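Local coordinates for protein transcriptional regulator AefR (Pseudomonas syringae pv. tomato, PDB 3CDL) that probably binds cis-regulatory DNA as a TetR-family transcription factor and so regulates transcription, at residues I19-D24 / E28-D33. Residues are numbered along the deposited sequence; the frame is centred on the assembly and turned at random.
Sequences IAEFGD and EITSMD
Thr30 reaches across to the last turn of helix 9-24 and carries the whole contact, touching Glu21 and Phe22; the nearest alpha carbons, those of Phe22 and Thr30, are 6.3 Å apart. The Phe22 ring meets the threonine with its edge: Thr30 CB lies near the ring plane, 3.6 Å from Phe22 CD2 and 3.7 Å from Phe22 CE2, so no face is stacked, and the two side chains run at about a right angle to each other. With Thr30 CG2 placed opposite the backbone N and OG1 opposite the carbonyl carbon (chi1 -56°), the methyl packs 3.6 Å from Glu21 CB, while the hydroxyl turns toward the helix backbone. There Thr30 OG1 stands 3.6 Å from Glu21 O, too far to count as a hydrogen bond, and no hydrogen bond joins the two segments. Van der Waals packing therefore makes this contact, burying 158 Å² in all. Glu21 presents only its CB to the methyl; beyond it the chain bends at chi2 (-64°), and its carboxylate has long, weak ion pairs with Arg25 and Arg38. Just after Thr30, Ser31 serves as N-cap of helix 32-39: its OG bonds weakly to Arg34 N and donates to Asp33 OD1 at 3.1 Å, on the anti side but 27° out of the carboxylate plane. The contact thus joins the end of the first helix to the entry of the predicted helix-turn-helix, in the DNA-binding domain of the TetR fold. Around it, Phe22 and Thr30 both pack on Ile35 of helix 32-39, Phe22 also meets the Phe27 ring and Leu56 and Met60 of helix 53-64, and Lys53 of that helix bonds to Thr30 O.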
ATOM      1  N   ILE B  19      -8.354  17.478   7.535  1.00 46.92           N
ATOM      2  CA  ILE B  19      -7.928  16.108   7.731  1.00 46.44           C
ATOM      3  C   ILE B  19      -8.919  15.394   8.638  1.00 47.10           C
ATOM      4  O   ILE B  19      -9.444  14.323   8.295  1.00 47.29           O
ATOM      5  CB  ILE B  19      -6.496  16.073   8.303  1.00 46.13           C
ATOM      6  CG1 ILE B  19      -5.518  16.592   7.241  1.00 45.02           C
ATOM      7  CG2 ILE B  19      -6.131  14.678   8.827  1.00 44.57           C
ATOM      8  CD1 ILE B  19      -4.081  16.536   7.651  1.00 44.05           C
ATOM      9  N   ALA B  20      -9.186  16.027   9.775  1.00 47.65           N
ATOM     10  CA  ALA B  20     -10.111  15.543  10.785  1.00 47.92           C
ATOM     11  C   ALA B  20     -11.491  15.323  10.193  1.00 48.28           C
ATOM     12  O   ALA B  20     -12.043  14.231  10.304  1.00 48.41           O
ATOM     13  CB  ALA B  20     -10.182  16.535  11.914  1.00 47.84           C
ATOM     14  N   GLU B  21     -12.034  16.354   9.545  1.00 48.56           N
ATOM     15  CA  GLU B  21     -13.359  16.256   8.943  1.00 48.96           C
ATOM     16  C   GLU B  21     -13.422  15.223   7.821  1.00 48.89           C
ATOM     17  O   GLU B  21     -14.374  14.451   7.783  1.00 49.25           O
ATOM     18  CB  GLU B  21     -13.882  17.613   8.450  1.00 49.06           C
ATOM     19  CG  GLU B  21     -14.401  18.573   9.546  1.00 50.65           C
ATOM     20  CD  GLU B  21     -15.635  18.075  10.325  1.00 52.10           C
ATOM     21  OE1 GLU B  21     -15.821  18.508  11.491  1.00 51.85           O
ATOM     22  OE2 GLU B  21     -16.423  17.270   9.785  1.00 52.66           O
ATOM     23  N   PHE B  22     -12.433  15.207   6.920  1.00 48.99           N
ATOM     24  CA  PHE B  22     -12.409  14.223   5.833  1.00 49.33           C
ATOM     25  C   PHE B  22     -12.224  12.824   6.418  1.00 49.98           C
ATOM     26  O   PHE B  22     -12.615  11.825   5.812  1.00 49.84           O
ATOM     27  CB  PHE B  22     -11.277  14.471   4.828  1.00 48.86           C
ATOM     28  CG  PHE B  22     -11.381  15.756   4.075  1.00 47.93           C
ATOM     29  CD1 PHE B  22     -10.230  16.442   3.706  1.00 46.84           C
ATOM     30  CD2 PHE B  22     -12.612  16.285   3.714  1.00 47.36           C
ATOM     31  CE1 PHE B  22     -10.311  17.655   3.003  1.00 47.55           C
ATOM     32  CE2 PHE B  22     -12.698  17.502   3.007  1.00 46.88           C
ATOM     33  CZ  PHE B  22     -11.548  18.188   2.656  1.00 46.50           C
ATOM     34  N   GLY B  23     -11.596  12.764   7.585  1.00 50.47           N
ATOM     35  CA  GLY B  23     -11.441  11.511   8.281  1.00 51.49           C
ATOM     36  C   GLY B  23     -12.768  11.108   8.889  1.00 52.22           C
ATOM     37  O   GLY B  23     -13.075   9.927   9.002  1.00 52.57           O
ATOM     38  N   ASP B  24     -13.563  12.096   9.280  1.00 52.78           N
ATOM     39  CA  ASP B  24     -14.807  11.824   9.987  1.00 53.29           C
ATOM     40  C   ASP B  24     -15.928  11.521   9.018  1.00 52.84           C
ATOM     41  O   ASP B  24     -16.485  10.428   9.031  1.00 52.74           O
ATOM     42  CB  ASP B  24     -15.185  13.001  10.902  1.00 53.68           C
ATOM     43  CG  ASP B  24     -14.198  13.192  12.057  1.00 55.73           C
ATOM     44  OD1 ASP B  24     -13.253  12.375  12.172  1.00 57.24           O
ATOM     45  OD2 ASP B  24     -14.367  14.157  12.853  1.00 57.34           O
ATOM     46  N   GLU B  28     -15.905  13.797   0.035  1.00 50.18           N
ATOM     47  CA  GLU B  28     -16.908  14.427  -0.848  1.00 50.26           C
ATOM     48  C   GLU B  28     -18.123  14.991  -0.130  1.00 50.03           C
ATOM     49  O   GLU B  28     -18.645  16.025  -0.543  1.00 50.29           O
ATOM     50  CB  GLU B  28     -17.346  13.490  -1.988  1.00 50.61           C
ATOM     51  CG  GLU B  28     -16.569  13.667  -3.336  1.00 52.97           C
ATOM     52  CD  GLU B  28     -17.036  14.893  -4.190  1.00 55.94           C
ATOM     53  OE1 GLU B  28     -17.276  15.992  -3.631  1.00 56.40           O
ATOM     54  OE2 GLU B  28     -17.147  14.760  -5.435  1.00 56.78           O
ATOM     55  N   ILE B  29     -18.573  14.329   0.935  1.00 49.80           N
ATOM     56  CA  ILE B  29     -19.688  14.856   1.736  1.00 49.83           C
ATOM     57  C   ILE B  29     -19.295  16.000   2.698  1.00 49.84           C
ATOM     58  O   ILE B  29     -20.174  16.680   3.234  1.00 49.60           O
ATOM     59  CB  ILE B  29     -20.471  13.754   2.525  1.00 49.85           C
ATOM     60  CG1 ILE B  29     -19.839  13.504   3.904  1.00 49.50           C
ATOM     61  CG2 ILE B  29     -20.644  12.481   1.687  1.00 49.47           C
ATOM     62  CD1 ILE B  29     -20.772  12.820   4.899  1.00 49.93           C
ATOM     63  N   THR B  30     -17.994  16.203   2.913  1.00 49.77           N
ATOM     64  CA  THR B  30     -17.500  17.260   3.802  1.00 49.76           C
ATOM     65  C   THR B  30     -17.479  18.600   3.086  1.00 49.68           C
ATOM     66  O   THR B  30     -16.908  18.726   2.008  1.00 50.08           O
ATOM     67  CB  THR B  30     -16.083  16.958   4.283  1.00 49.65           C
ATOM     68  OG1 THR B  30     -16.064  15.675   4.911  1.00 49.65           O
ATOM     69  CG2 THR B  30     -15.617  18.014   5.284  1.00 50.39           C
ATOM     70  N   SER B  31     -18.091  19.601   3.698  1.00 49.74           N
ATOM     71  CA  SER B  31     -18.169  20.931   3.111  1.00 49.75           C
ATOM     72  C   SER B  31     -17.214  21.940   3.759  1.00 49.66           C
ATOM     73  O   SER B  31     -16.789  21.781   4.913  1.00 49.00           O
ATOM     74  CB  SER B  31     -19.596  21.443   3.220  1.00 49.88           C
ATOM     75  OG  SER B  31     -19.965  21.531   4.580  1.00 50.46           O
HETATM   76  N   MSE B  32     -16.907  22.985   2.992  1.00 49.83           N
HETATM   77  CA  MSE B  32     -16.006  24.058   3.405  1.00 50.07           C
HETATM   78  C   MSE B  32     -16.468  24.742   4.683  1.00 49.87           C
HETATM   79  O   MSE B  32     -15.642  25.134   5.509  1.00 49.96           O
HETATM   80  CB  MSE B  32     -15.853  25.094   2.291  1.00 50.47           C
HETATM   81  CG  MSE B  32     -15.244  24.559   1.013  1.00 52.46           C
HETATM   82 SE   MSE B  32     -13.437  23.869   1.270  0.85 59.76          SE
HETATM   83  CE  MSE B  32     -12.437  25.537   1.058  1.00 57.18           C
ATOM     84  N   ASP B  33     -17.782  24.883   4.846  1.00 49.44           N
ATOM     85  CA  ASP B  33     -18.322  25.425   6.085  1.00 49.20           C
ATOM     86  C   ASP B  33     -18.226  24.459   7.261  1.00 48.86           C
ATOM     87  O   ASP B  33     -18.082  24.900   8.401  1.00 49.06           O
ATOM     88  CB  ASP B  33     -19.750  26.008   5.953  1.00 49.36           C
ATOM     89  CG  ASP B  33     -20.436  25.660   4.638  1.00 50.08           C
ATOM     90  OD1 ASP B  33     -20.185  24.561   4.085  1.00 50.62           O
ATOM     91  OD2 ASP B  33     -21.243  26.502   4.169  1.00 49.48           O
TER